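PDB 5YH1: member of s1p family of ribosomal proteins from Pyrococcus furiosus, which is a DHH-family protein whose DHH domain, the part in this model, binds manganese and probably acts as an exonuclease on nucleic acid. Local coordinates for residues T141-K152 with A175-V183; V319-N327 with F430-K438. All blocks are in the same frame, centred on the assembly; numbering follows the deposited sequence.

Contact 1. Residues T141-K152 with A175-V183; sequences TTEDIPAYKRLK and AKVDEYVDV
Segments 141-152 and 175-183, which include helix 145-152 and the 3-10 turn 176-179, come nearest at two CA pairs, Thr142 with Val177 (5.5 Å) and Tyr148 with Tyr180 (6.1 Å). Ile145 sends its CG2 methyl squarely over the Tyr180 ring, 3.8 Å from the ring centroid and 12° off the normal. It gets there because CG2 is anti to the backbone N, while CG1 and CD1 run between that ring and Val177. The Tyr148 ring is sandwiched: Val181 CG1 sits over one face, 3.6 Å from the centroid, and the carbonyl O of Asp144 lies over the opposite one. Val177 CG2 closes the ring's edge, 3.6 Å from Tyr148 CE2, while the phenol OH hydrogen-bonds to Gly139 O. The Lys152 chain is bent about CB-CG (chi2 -51°), and its NZ makes a 2.8 Å salt bridge to Asp182 OD2, on the syn side and 18° out of the carboxylate plane. NZ also hydrogen-bonds to Val156 O, and OD2 accepts from Ile158 N. At the other end a water joins Thr142 OG1, also hydrogen-bonded to Asp168 OD2, to Val177 N. An aromatic-aliphatic centre with polar links at both ends thus joins helix 145-152 to the loop leading into strand 183-185, outermost of the parallel sheet within this chain.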
ATOM      1  N   THR A 141     -10.032  18.019  17.619  1.00 28.21           N
ATOM      2  CA  THR A 141     -10.586  17.143  18.653  1.00 28.52           C
ATOM      3  C   THR A 141      -9.525  16.446  19.485  1.00 29.78           C
ATOM      4  O   THR A 141      -8.326  16.471  19.176  1.00 28.73           O
ATOM      5  CB  THR A 141     -11.477  16.033  18.066  1.00 29.37           C
ATOM      6  OG1 THR A 141     -10.650  15.022  17.490  1.00 29.31           O
ATOM      7  CG2 THR A 141     -12.472  16.587  17.023  1.00 30.00           C
ATOM      8  N   THR A 142     -10.001  15.794  20.538  1.00 30.30           N
ATOM      9  CA  THR A 142      -9.157  15.044  21.453  1.00 30.76           C
ATOM     10  C   THR A 142      -8.453  13.851  20.770  1.00 31.50           C
ATOM     11  O   THR A 142      -7.347  13.480  21.158  1.00 29.88           O
ATOM     12  CB  THR A 142      -9.995  14.624  22.678  1.00 31.02           C
ATOM     13  OG1 THR A 142     -10.319  15.809  23.427  1.00 31.86           O
ATOM     14  CG2 THR A 142      -9.249  13.637  23.583  1.00 31.13           C
ATOM     15  N   GLU A 143      -9.059  13.302  19.720  1.00 32.87           N
ATOM     16  CA  GLU A 143      -8.447  12.200  18.956  1.00 34.07           C
ATOM     17  C   GLU A 143      -7.184  12.641  18.202  1.00 30.45           C
ATOM     18  O   GLU A 143      -6.408  11.805  17.740  1.00 31.61           O
ATOM     19  CB  GLU A 143      -9.450  11.593  17.964  1.00 37.73           C
ATOM     20  CG  GLU A 143     -10.458  10.635  18.585  1.00 42.74           C
ATOM     21  CD  GLU A 143     -11.400  11.307  19.578  1.00 48.64           C
ATOM     22  OE1 GLU A 143     -11.580  10.756  20.686  1.00 58.16           O
ATOM     23  OE2 GLU A 143     -11.948  12.393  19.269  1.00 50.14           O
ATOM     24  N   ASP A 144      -6.992  13.950  18.069  1.00 27.16           N
ATOM     25  CA  ASP A 144      -5.823  14.496  17.400  1.00 26.14           C
ATOM     26  C   ASP A 144      -4.623  14.722  18.330  1.00 25.43           C
ATOM     27  O   ASP A 144      -3.507  14.924  17.850  1.00 23.00           O
ATOM     28  CB  ASP A 144      -6.199  15.796  16.702  1.00 26.74           C
ATOM     29  CG  ASP A 144      -7.294  15.589  15.666  1.00 27.62           C
ATOM     30  OD1 ASP A 144      -6.994  14.964  14.631  1.00 27.22           O
ATOM     31  OD2 ASP A 144      -8.443  16.027  15.896  1.00 26.52           O
ATOM     32  N   ILE A 145      -4.848  14.665  19.645  1.00 25.35           N
ATOM     33  CA  ILE A 145      -3.802  14.990  20.630  1.00 25.37           C
ATOM     34  C   ILE A 145      -2.545  14.090  20.551  1.00 25.06           C
ATOM     35  O   ILE A 145      -1.409  14.587  20.619  1.00 25.78           O
ATOM     36  CB  ILE A 145      -4.401  15.031  22.052  1.00 26.11           C
ATOM     37  CG1 ILE A 145      -5.266  16.296  22.183  1.00 26.28           C
ATOM     38  CG2 ILE A 145      -3.306  15.023  23.115  1.00 26.61           C
ATOM     39  CD1 ILE A 145      -6.029  16.428  23.485  1.00 26.73           C
ATOM     40  N   PRO A 146      -2.728  12.773  20.392  1.00 24.49           N
ATOM     41  CA  PRO A 146      -1.538  11.915  20.242  1.00 24.71           C
ATOM     42  C   PRO A 146      -0.576  12.378  19.151  1.00 24.83           C
ATOM     43  O   PRO A 146       0.632  12.370  19.354  1.00 24.27           O
ATOM     44  CB  PRO A 146      -2.138  10.553  19.906  1.00 24.81           C
ATOM     45  CG  PRO A 146      -3.469  10.564  20.600  1.00 24.42           C
ATOM     46  CD  PRO A 146      -3.966  11.981  20.524  1.00 24.52           C
ATOM     47  N   ALA A 147      -1.111  12.805  18.010  1.00 25.45           N
ATOM     48  CA  ALA A 147      -0.280  13.352  16.936  1.00 25.14           C
ATOM     49  C   ALA A 147       0.439  14.614  17.376  1.00 24.68           C
ATOM     50  O   ALA A 147       1.611  14.824  17.050  1.00 25.17           O
ATOM     51  CB  ALA A 147      -1.131  13.638  15.702  1.00 25.62           C
ATOM     52  N   TYR A 148      -0.262  15.464  18.118  1.00 24.91           N
ATOM     53  CA  TYR A 148       0.307  16.738  18.550  1.00 24.89           C
ATOM     54  C   TYR A 148       1.380  16.542  19.630  1.00 24.94           C
ATOM     55  O   TYR A 148       2.370  17.259  19.645  1.00 23.93           O
ATOM     56  CB  TYR A 148      -0.784  17.703  19.028  1.00 24.89           C
ATOM     57  CG  TYR A 148      -1.845  18.048  17.990  1.00 24.88           C
ATOM     58  CD1 TYR A 148      -1.547  18.102  16.629  1.00 24.95           C
ATOM     59  CD2 TYR A 148      -3.143  18.338  18.381  1.00 24.87           C
ATOM     60  CE1 TYR A 148      -2.515  18.426  15.700  1.00 25.43           C
ATOM     61  CE2 TYR A 148      -4.120  18.658  17.456  1.00 25.29           C
ATOM     62  CZ  TYR A 148      -3.801  18.704  16.120  1.00 25.15           C
ATOM     63  OH  TYR A 148      -4.774  19.027  15.211  1.00 24.67           O
ATOM     64  N   LYS A 149       1.198  15.570  20.514  1.00 26.49           N
ATOM     65  CA  LYS A 149       2.250  15.237  21.488  1.00 27.25           C
ATOM     66  C   LYS A 149       3.554  14.875  20.785  1.00 27.22           C
ATOM     67  O   LYS A 149       4.626  15.284  21.218  1.00 26.80           O
ATOM     68  CB  LYS A 149       1.813  14.096  22.392  1.00 28.86           C
ATOM     69  CG  LYS A 149       0.776  14.539  23.403  1.00 30.55           C
ATOM     70  CD  LYS A 149       0.312  13.383  24.256  1.00 32.55           C
ATOM     71  CE  LYS A 149      -0.550  13.890  25.392  1.00 35.34           C
ATOM     72  NZ  LYS A 149      -0.827  12.808  26.370  1.00 38.27           N
ATOM     73  N   ARG A 150       3.453  14.150  19.671  1.00 26.25           N
ATOM     74  CA  ARG A 150       4.625  13.788  18.900  1.00 25.48           C
ATOM     75  C   ARG A 150       5.239  14.982  18.190  1.00 25.62           C
ATOM     76  O   ARG A 150       6.461  15.163  18.239  1.00 24.81           O
ATOM     77  CB  ARG A 150       4.296  12.663  17.924  1.00 26.47           C
ATOM     78  CG  ARG A 150       4.103  11.336  18.639  1.00 27.25           C
ATOM     79  CD  ARG A 150       3.333  10.370  17.775  1.00 28.16           C
ATOM     80  NE  ARG A 150       3.148   9.063  18.397  1.00 27.53           N
ATOM     81  CZ  ARG A 150       2.256   8.789  19.343  1.00 27.38           C
ATOM     82  NH1 ARG A 150       1.456   9.738  19.834  1.00 26.71           N
ATOM     83  NH2 ARG A 150       2.170   7.548  19.810  1.00 27.01           N
ATOM     84  N   LEU A 151       4.411  15.819  17.561  1.00 25.61           N
ATOM     85  CA  LEU A 151       4.934  17.035  16.922  1.00 25.77           C
ATOM     86  C   LEU A 151       5.607  17.991  17.923  1.00 27.39           C
ATOM     87  O   LEU A 151       6.604  18.644  17.597  1.00 27.50           O
ATOM     88  CB  LEU A 151       3.836  17.766  16.136  1.00 24.54           C
ATOM     89  CG  LEU A 151       3.362  17.050  14.868  1.00 23.79           C
ATOM     90  CD1 LEU A 151       2.101  17.699  14.327  1.00 23.62           C
ATOM     91  CD2 LEU A 151       4.442  17.038  13.801  1.00 24.26           C
ATOM     92  N   LYS A 152       5.071  18.079  19.131  1.00 29.57           N
ATOM     93  CA  LYS A 152       5.634  18.989  20.129  1.00 32.30           C
ATOM     94  C   LYS A 152       6.999  18.519  20.660  1.00 31.40           C
ATOM     95  O   LYS A 152       7.812  19.334  21.073  1.00 30.54           O
ATOM     96  CB  LYS A 152       4.635  19.249  21.260  1.00 33.79           C
ATOM     97  CG  LYS A 152       3.474  20.160  20.836  1.00 36.80           C
ATOM     98  CD  LYS A 152       3.942  21.448  20.153  1.00 37.29           C
ATOM     99  CE  LYS A 152       2.817  22.469  20.046  1.00 38.23           C
ATOM    100  NZ  LYS A 152       3.231  23.696  19.310  1.00 37.63           N
ATOM    101  N   ALA A 175     -10.862  24.329  24.717  1.00 40.29           N
ATOM    102  CA  ALA A 175     -10.982  22.882  24.807  1.00 38.65           C
ATOM    103  C   ALA A 175      -9.632  22.255  25.097  1.00 36.11           C
ATOM    104  O   ALA A 175      -8.594  22.894  24.947  1.00 35.11           O
ATOM    105  CB  ALA A 175     -11.545  22.318  23.515  1.00 39.78           C
ATOM    106  N   LYS A 176      -9.666  20.987  25.481  1.00 35.23           N
ATOM    107  CA  LYS A 176      -8.463  20.235  25.822  1.00 36.79           C
ATOM    108  C   LYS A 176      -7.422  20.266  24.700  1.00 33.94           C
ATOM    109  O   LYS A 176      -6.242  20.518  24.951  1.00 30.78           O
ATOM    110  CB  LYS A 176      -8.830  18.791  26.158  1.00 40.95           C
ATOM    111  CG  LYS A 176      -7.705  18.021  26.824  1.00 47.48           C
ATOM    112  CD  LYS A 176      -8.108  16.585  27.123  1.00 53.06           C
ATOM    113  CE  LYS A 176      -6.994  15.855  27.865  1.00 56.27           C
ATOM    114  NZ  LYS A 176      -7.142  14.376  27.762  1.00 59.28           N
ATOM    115  N   VAL A 177      -7.871  20.050  23.461  1.00 32.27           N
ATOM    116  CA  VAL A 177      -6.967  20.028  22.308  1.00 30.75           C
ATOM    117  C   VAL A 177      -6.216  21.344  22.129  1.00 30.64           C
ATOM    118  O   VAL A 177      -5.110  21.346  21.589  1.00 27.87           O
ATOM    119  CB  VAL A 177      -7.717  19.686  20.990  1.00 30.68           C
ATOM    120  CG1 VAL A 177      -8.609  20.846  20.550  1.00 30.16           C
ATOM    121  CG2 VAL A 177      -6.736  19.319  19.884  1.00 29.40           C
ATOM    122  N   ASP A 178      -6.809  22.457  22.574  1.00 31.37           N
ATOM    123  CA  ASP A 178      -6.207  23.786  22.363  1.00 32.41           C
ATOM    124  C   ASP A 178      -4.861  23.968  23.063  1.00 33.09           C
ATOM    125  O   ASP A 178      -4.033  24.771  22.621  1.00 31.28           O
ATOM    126  CB  ASP A 178      -7.156  24.907  22.805  1.00 33.43           C
ATOM    127  CG  ASP A 178      -8.380  25.030  21.911  1.00 33.98           C
ATOM    128  OD1 ASP A 178      -8.241  24.954  20.678  1.00 35.78           O
ATOM    129  OD2 ASP A 178      -9.487  25.200  22.444  1.00 35.42           O
ATOM    130  N   GLU A 179      -4.633  23.220  24.138  1.00 34.70           N
ATOM    131  CA  GLU A 179      -3.334  23.268  24.830  1.00 37.29           C
ATOM    132  C   GLU A 179      -2.188  22.697  23.994  1.00 35.12           C
ATOM    133  O   GLU A 179      -1.029  22.970  24.285  1.00 35.04           O
ATOM    134  CB  GLU A 179      -3.407  22.529  26.162  1.00 40.09           C
ATOM    135  CG  GLU A 179      -4.356  23.178  27.158  1.00 45.15           C
ATOM    136  CD  GLU A 179      -4.611  22.319  28.389  1.00 50.36           C
ATOM    137  OE1 GLU A 179      -4.790  21.084  28.252  1.00 54.41           O
ATOM    138  OE2 GLU A 179      -4.644  22.887  29.497  1.00 53.39           O
ATOM    139  N   TYR A 180      -2.502  21.923  22.955  1.00 32.14           N
ATOM    140  CA  TYR A 180      -1.467  21.290  22.141  1.00 31.57           C
ATOM    141  C   TYR A 180      -1.247  21.960  20.789  1.00 32.44           C
ATOM    142  O   TYR A 180      -0.379  21.533  20.037  1.00 31.62           O
ATOM    143  CB  TYR A 180      -1.797  19.816  21.933  1.00 31.83           C
ATOM    144  CG  TYR A 180      -1.895  19.053  23.225  1.00 31.46           C
ATOM    145  CD1 TYR A 180      -0.778  18.431  23.774  1.00 32.08           C
ATOM    146  CD2 TYR A 180      -3.097  18.973  23.909  1.00 32.95           C
ATOM    147  CE1 TYR A 180      -0.864  17.733  24.970  1.00 33.42           C
ATOM    148  CE2 TYR A 180      -3.195  18.282  25.107  1.00 34.30           C
ATOM    149  CZ  TYR A 180      -2.076  17.663  25.626  1.00 34.12           C
ATOM    150  OH  TYR A 180      -2.186  16.976  26.803  1.00 37.32           O
ATOM    151  N   VAL A 181      -2.027  22.996  20.473  1.00 32.08           N
ATOM    152  CA  VAL A 181      -1.874  23.713  19.204  1.00 31.18           C
ATOM    153  C   VAL A 181      -1.780  25.218  19.436  1.00 30.81           C
ATOM    154  O   VAL A 181      -2.257  25.723  20.446  1.00 30.82           O
ATOM    155  CB  VAL A 181      -3.020  23.399  18.213  1.00 31.81           C
ATOM    156  CG1 VAL A 181      -3.107  21.897  17.953  1.00 31.46           C
ATOM    157  CG2 VAL A 181      -4.355  23.941  18.701  1.00 31.22           C
ATOM    158  N   ASP A 182      -1.189  25.919  18.475  1.00 30.00           N
ATOM    159  CA  ASP A 182      -0.865  27.337  18.617  1.00 30.26           C
ATOM    160  C   ASP A 182      -2.006  28.279  18.229  1.00 31.01           C
ATOM    161  O   ASP A 182      -2.140  29.363  18.795  1.00 30.70           O
ATOM    162  CB  ASP A 182       0.390  27.651  17.800  1.00 31.16           C
ATOM    163  CG  ASP A 182       1.615  26.893  18.315  1.00 32.67           C
ATOM    164  OD1 ASP A 182       2.309  27.461  19.170  1.00 33.92           O
ATOM    165  OD2 ASP A 182       1.841  25.721  17.927  1.00 31.26           O
ATOM    166  N   VAL A 183      -2.799  27.894  17.239  1.00 30.26           N
ATOM    167  CA  VAL A 183      -4.049  28.600  16.961  1.00 29.89           C
ATOM    168  C   VAL A 183      -5.068  27.626  16.388  1.00 29.29           C
ATOM    169  O   VAL A 183      -4.751  26.820  15.498  1.00 28.68           O
ATOM    170  CB  VAL A 183      -3.863  29.813  16.030  1.00 30.66           C
ATOM    171  CG1 VAL A 183      -3.411  29.389  14.645  1.00 31.50           C
ATOM    172  CG2 VAL A 183      -5.156  30.623  15.941  1.00 30.94           C
TER
HETATM  173  O   HOH W   1     -10.538  18.601  22.910  1.00 32.92           O

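Contact 2. Residues V319-N327 with F430-K438; sequences VLPNGIRFN and FAKEVLKLK
Asn322, third residue of the type I turn Leu320-Gly323, reaches across to the last turn of helix 423-435 and the residues after it. From its CB, 3.8 Å from Leu437 O, the chain turns to place CG between the backbone N and the carbonyl carbon, chi1 57°; CG lies 3.9 Å from Leu437 O. OD1 stays at home, accepting from Ile324 N to make an Asx turn. ND2 goes the other way: it donates to Leu437 O at 3.1 Å with an angle of 163°, tilted 35° from the carbonyl plane, and to Val434 O at 3.2 Å, on a carbonyl lone pair. Both acceptors lie close to the amide plane. Putting an alanine here removes the amide, which would probably leave Leu437 O without its ND2 donor, Val434 O with only the Leu437 N bond of the two, and Ile324 N without the Asx-turn acceptor. Beside the amide, Leu320 CD1 meets Val434 CG1 at 3.7 Å, and Ile324 CD1 meets Leu437 CD1 at 3.8 Å. On strand 325-330, Phe326 lays CE2 by Ala431 CB, 3.9 Å away, with CE1 near the edge of the Phe430 ring. One amide therefore ties a hairpin turn to backbone carbonyls, and hydrocarbon packing carries the union into the mixed sheet.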
ATOM      1  N   VAL A 319     -41.572   1.064  10.652  1.00 31.77           N
ATOM      2  CA  VAL A 319     -42.023   2.195  11.448  1.00 30.37           C
ATOM      3  C   VAL A 319     -42.273   1.680  12.855  1.00 29.51           C
ATOM      4  O   VAL A 319     -43.091   0.799  13.068  1.00 30.54           O
ATOM      5  CB  VAL A 319     -43.295   2.841  10.878  1.00 29.57           C
ATOM      6  CG1 VAL A 319     -43.732   4.018  11.753  1.00 28.38           C
ATOM      7  CG2 VAL A 319     -43.052   3.291   9.440  1.00 30.21           C
ATOM      8  N   LEU A 320     -41.550   2.231  13.810  1.00 29.50           N
ATOM      9  CA  LEU A 320     -41.634   1.790  15.192  1.00 31.74           C
ATOM     10  C   LEU A 320     -42.855   2.442  15.851  1.00 33.70           C
ATOM     11  O   LEU A 320     -43.360   3.448  15.342  1.00 32.50           O
ATOM     12  CB  LEU A 320     -40.354   2.186  15.931  1.00 31.71           C
ATOM     13  CG  LEU A 320     -39.023   1.744  15.299  1.00 31.91           C
ATOM     14  CD1 LEU A 320     -37.841   2.261  16.102  1.00 32.10           C
ATOM     15  CD2 LEU A 320     -38.969   0.236  15.174  1.00 31.23           C
ATOM     16  N   PRO A 321     -43.321   1.885  16.988  1.00 35.04           N
ATOM     17  CA  PRO A 321     -44.473   2.452  17.709  1.00 33.64           C
ATOM     18  C   PRO A 321     -44.391   3.962  17.958  1.00 33.05           C
ATOM     19  O   PRO A 321     -45.408   4.656  17.882  1.00 34.26           O
ATOM     20  CB  PRO A 321     -44.453   1.688  19.034  1.00 34.06           C
ATOM     21  CG  PRO A 321     -43.895   0.348  18.665  1.00 34.05           C
ATOM     22  CD  PRO A 321     -42.833   0.647  17.638  1.00 34.52           C
ATOM     23  N   ASN A 322     -43.196   4.472  18.233  1.00 31.26           N
ATOM     24  CA  ASN A 322     -43.034   5.906  18.477  1.00 30.46           C
ATOM     25  C   ASN A 322     -43.060   6.788  17.214  1.00 29.80           C
ATOM     26  O   ASN A 322     -42.982   8.019  17.309  1.00 29.56           O
ATOM     27  CB  ASN A 322     -41.778   6.180  19.306  1.00 29.75           C
ATOM     28  CG  ASN A 322     -40.506   5.642  18.662  1.00 31.68           C
ATOM     29  OD1 ASN A 322     -40.500   5.235  17.495  1.00 28.55           O
ATOM     30  ND2 ASN A 322     -39.416   5.633  19.435  1.00 30.78           N
ATOM     31  N   GLY A 323     -43.165   6.164  16.043  1.00 28.35           N
ATOM     32  CA  GLY A 323     -43.217   6.887  14.783  1.00 28.80           C
ATOM     33  C   GLY A 323     -41.912   6.945  14.008  1.00 28.90           C
ATOM     34  O   GLY A 323     -41.887   7.433  12.877  1.00 28.41           O
ATOM     35  N   ILE A 324     -40.830   6.435  14.590  1.00 28.32           N
ATOM     36  CA  ILE A 324     -39.536   6.453  13.922  1.00 28.11           C
ATOM     37  C   ILE A 324     -39.487   5.418  12.808  1.00 27.41           C
ATOM     38  O   ILE A 324     -39.906   4.278  12.993  1.00 28.07           O
ATOM     39  CB  ILE A 324     -38.395   6.218  14.918  1.00 29.86           C
ATOM     40  CG1 ILE A 324     -38.286   7.435  15.839  1.00 30.36           C
ATOM     41  CG2 ILE A 324     -37.074   5.961  14.186  1.00 30.36           C
ATOM     42  CD1 ILE A 324     -37.355   7.242  17.015  1.00 31.05           C
ATOM     43  N   ARG A 325     -39.011   5.834  11.637  1.00 25.96           N
ATOM     44  CA  ARG A 325     -38.732   4.895  10.549  1.00 26.43           C
ATOM     45  C   ARG A 325     -37.273   4.443  10.677  1.00 25.45           C
ATOM     46  O   ARG A 325     -36.345   5.236  10.483  1.00 24.68           O
ATOM     47  CB  ARG A 325     -38.996   5.520   9.172  1.00 26.11           C
ATOM     48  CG  ARG A 325     -38.702   4.583   8.002  1.00 27.04           C
ATOM     49  CD  ARG A 325     -39.068   5.231   6.670  1.00 28.11           C
ATOM     50  NE  ARG A 325     -40.511   5.399   6.547  1.00 28.61           N
ATOM     51  CZ  ARG A 325     -41.358   4.418   6.260  1.00 29.56           C
ATOM     52  NH1 ARG A 325     -40.921   3.177   6.047  1.00 30.63           N
ATOM     53  NH2 ARG A 325     -42.653   4.677   6.187  1.00 29.57           N
ATOM     54  N   PHE A 326     -37.092   3.172  11.020  1.00 25.92           N
ATOM     55  CA  PHE A 326     -35.770   2.583  11.274  1.00 26.48           C
ATOM     56  C   PHE A 326     -35.392   1.651  10.115  1.00 25.83           C
ATOM     57  O   PHE A 326     -36.072   0.656   9.877  1.00 25.06           O
ATOM     58  CB  PHE A 326     -35.836   1.805  12.594  1.00 27.75           C
ATOM     59  CG  PHE A 326     -34.536   1.176  13.033  1.00 28.97           C
ATOM     60  CD1 PHE A 326     -33.335   1.864  12.960  1.00 30.65           C
ATOM     61  CD2 PHE A 326     -34.533  -0.093  13.596  1.00 30.75           C
ATOM     62  CE1 PHE A 326     -32.149   1.278  13.405  1.00 32.17           C
ATOM     63  CE2 PHE A 326     -33.357  -0.681  14.044  1.00 30.54           C
ATOM     64  CZ  PHE A 326     -32.165   0.008  13.953  1.00 30.64           C
ATOM     65  N   ASN A 327     -34.321   1.991   9.398  1.00 25.05           N
ATOM     66  CA  ASN A 327     -33.851   1.209   8.260  1.00 24.81           C
ATOM     67  C   ASN A 327     -32.550   0.487   8.612  1.00 25.83           C
ATOM     68  O   ASN A 327     -31.642   1.089   9.181  1.00 24.79           O
ATOM     69  CB  ASN A 327     -33.572   2.102   7.050  1.00 25.35           C
ATOM     70  CG  ASN A 327     -34.720   3.040   6.720  1.00 25.26           C
ATOM     71  OD1 ASN A 327     -35.880   2.648   6.726  1.00 25.73           O
ATOM     72  ND2 ASN A 327     -34.390   4.281   6.406  1.00 25.30           N
ATOM     73  N   PHE A 430     -28.776  -1.437  20.412  1.00 31.46           N
ATOM     74  CA  PHE A 430     -28.943  -0.176  19.708  1.00 31.57           C
ATOM     75  C   PHE A 430     -30.413   0.019  19.327  1.00 31.61           C
ATOM     76  O   PHE A 430     -30.965   1.100  19.508  1.00 30.61           O
ATOM     77  CB  PHE A 430     -28.068  -0.109  18.464  1.00 30.53           C
ATOM     78  CG  PHE A 430     -28.203   1.181  17.706  1.00 30.09           C
ATOM     79  CD1 PHE A 430     -27.430   2.275  18.036  1.00 29.69           C
ATOM     80  CD2 PHE A 430     -29.123   1.303  16.673  1.00 28.96           C
ATOM     81  CE1 PHE A 430     -27.564   3.469  17.346  1.00 30.14           C
ATOM     82  CE2 PHE A 430     -29.253   2.490  15.981  1.00 28.62           C
ATOM     83  CZ  PHE A 430     -28.480   3.575  16.317  1.00 28.65           C
ATOM     84  N   ALA A 431     -31.039  -1.031  18.811  1.00 31.97           N
ATOM     85  CA  ALA A 431     -32.434  -0.945  18.378  1.00 32.30           C
ATOM     86  C   ALA A 431     -33.382  -0.675  19.560  1.00 33.32           C
ATOM     87  O   ALA A 431     -34.370   0.047  19.411  1.00 31.56           O
ATOM     88  CB  ALA A 431     -32.834  -2.203  17.633  1.00 30.86           C
ATOM     89  N   LYS A 432     -33.074  -1.233  20.732  1.00 33.76           N
ATOM     90  CA  LYS A 432     -33.908  -1.026  21.918  1.00 33.92           C
ATOM     91  C   LYS A 432     -33.831   0.419  22.373  1.00 33.69           C
ATOM     92  O   LYS A 432     -34.834   0.986  22.802  1.00 33.45           O
ATOM     93  CB  LYS A 432     -33.511  -1.955  23.073  1.00 34.62           C
ATOM     94  N   GLU A 433     -32.646   1.017  22.282  1.00 32.43           N
ATOM     95  CA  GLU A 433     -32.488   2.422  22.630  1.00 33.50           C
ATOM     96  C   GLU A 433     -33.299   3.339  21.703  1.00 35.33           C
ATOM     97  O   GLU A 433     -33.788   4.384  22.144  1.00 33.98           O
ATOM     98  CB  GLU A 433     -31.017   2.836  22.600  1.00 33.28           C
ATOM     99  CG  GLU A 433     -30.175   2.197  23.694  1.00 35.22           C
ATOM    100  CD  GLU A 433     -30.741   2.420  25.091  1.00 36.30           C
ATOM    101  OE1 GLU A 433     -30.979   1.421  25.798  1.00 36.64           O
ATOM    102  OE2 GLU A 433     -30.964   3.592  25.472  1.00 36.13           O
ATOM    103  N   VAL A 434     -33.422   2.950  20.432  1.00 34.69           N
ATOM    104  CA  VAL A 434     -34.191   3.722  19.457  1.00 36.21           C
ATOM    105  C   VAL A 434     -35.688   3.565  19.733  1.00 35.69           C
ATOM    106  O   VAL A 434     -36.403   4.561  19.745  1.00 36.75           O
ATOM    107  CB  VAL A 434     -33.842   3.331  18.002  1.00 35.51           C
ATOM    108  CG1 VAL A 434     -34.756   4.043  17.017  1.00 36.06           C
ATOM    109  CG2 VAL A 434     -32.389   3.682  17.697  1.00 34.73           C
ATOM    110  N   LEU A 435     -36.145   2.331  19.967  1.00 35.64           N
ATOM    111  CA  LEU A 435     -37.533   2.066  20.390  1.00 38.15           C
ATOM    112  C   LEU A 435     -37.971   2.898  21.600  1.00 37.76           C
ATOM    113  O   LEU A 435     -39.104   3.343  21.658  1.00 35.43           O
ATOM    114  CB  LEU A 435     -37.731   0.592  20.749  1.00 40.20           C
ATOM    115  CG  LEU A 435     -38.098  -0.354  19.608  1.00 43.75           C
ATOM    116  CD1 LEU A 435     -37.775  -1.791  19.999  1.00 45.57           C
ATOM    117  CD2 LEU A 435     -39.567  -0.210  19.239  1.00 43.32           C
ATOM    118  N   LYS A 436     -37.065   3.085  22.556  1.00 37.51           N
ATOM    119  CA  LYS A 436     -37.366   3.776  23.810  1.00 39.24           C
ATOM    120  C   LYS A 436     -37.373   5.300  23.705  1.00 37.89           C
ATOM    121  O   LYS A 436     -37.767   5.980  24.650  1.00 37.37           O
ATOM    122  CB  LYS A 436     -36.360   3.354  24.896  1.00 40.98           C
ATOM    123  CG  LYS A 436     -36.548   1.922  25.373  1.00 44.22           C
ATOM    124  CD  LYS A 436     -35.300   1.347  26.034  1.00 47.58           C
ATOM    125  CE  LYS A 436     -34.732   2.246  27.120  1.00 49.90           C
ATOM    126  NZ  LYS A 436     -33.441   1.706  27.626  1.00 53.22           N
ATOM    127  N   LEU A 437     -36.930   5.846  22.576  1.00 38.67           N
ATOM    128  CA  LEU A 437     -36.921   7.295  22.400  1.00 38.32           C
ATOM    129  C   LEU A 437     -38.353   7.825  22.486  1.00 38.17           C
ATOM    130  O   LEU A 437     -39.303   7.158  22.075  1.00 38.02           O
ATOM    131  CB  LEU A 437     -36.293   7.691  21.067  1.00 38.27           C
ATOM    132  CG  LEU A 437     -34.817   7.353  20.845  1.00 38.27           C
ATOM    133  CD1 LEU A 437     -34.424   7.615  19.399  1.00 38.87           C
ATOM    134  CD2 LEU A 437     -33.921   8.131  21.794  1.00 39.36           C
ATOM    135  N   LYS A 438     -38.498   9.016  23.049  1.00 40.33           N
ATOM    136  CA  LYS A 438     -39.808   9.640  23.217  1.00 41.45           C
ATOM    137  C   LYS A 438     -39.814  11.002  22.541  1.00 37.95           C
ATOM    138  O   LYS A 438     -38.824  11.722  22.590  1.00 35.50           O
ATOM    139  CB  LYS A 438     -40.134   9.761  24.707  1.00 44.78           C
ATOM    140  CG  LYS A 438     -40.811   8.520  25.276  1.00 49.29           C
ATOM    141  CD  LYS A 438     -40.281   8.126  26.649  1.00 54.18           C
ATOM    142  CE  LYS A 438     -40.536   9.187  27.708  1.00 57.64           C
ATOM    143  NZ  LYS A 438     -39.939   8.787  29.016  1.00 60.99           N
TER

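The two contacts lie beside different sheets of the same chain, their nearest atoms about 18 Å apart, and share no helix or strand. Contact 1 is by the parallel sheet, its centre about 17 Å from the chain centre, with the side chain of Thr141 about 11 Å from the manganese ion. Ile145, Tyr148 and Val177 are inside, Lys176 at the surface. Contact 2, centred about 31 Å out, packs the C-terminal helix on the mixed sheet; Ile324, Phe326, Phe430 and Val434 are buried, Pro321 and Leu435 exposed. Charge and a bridging water link contact 1, a neutral amide contact 2. Helix 145-152 also faces the second subunit through Arg150, whereas no other chain of the assembly touches 319-327 or 430-438.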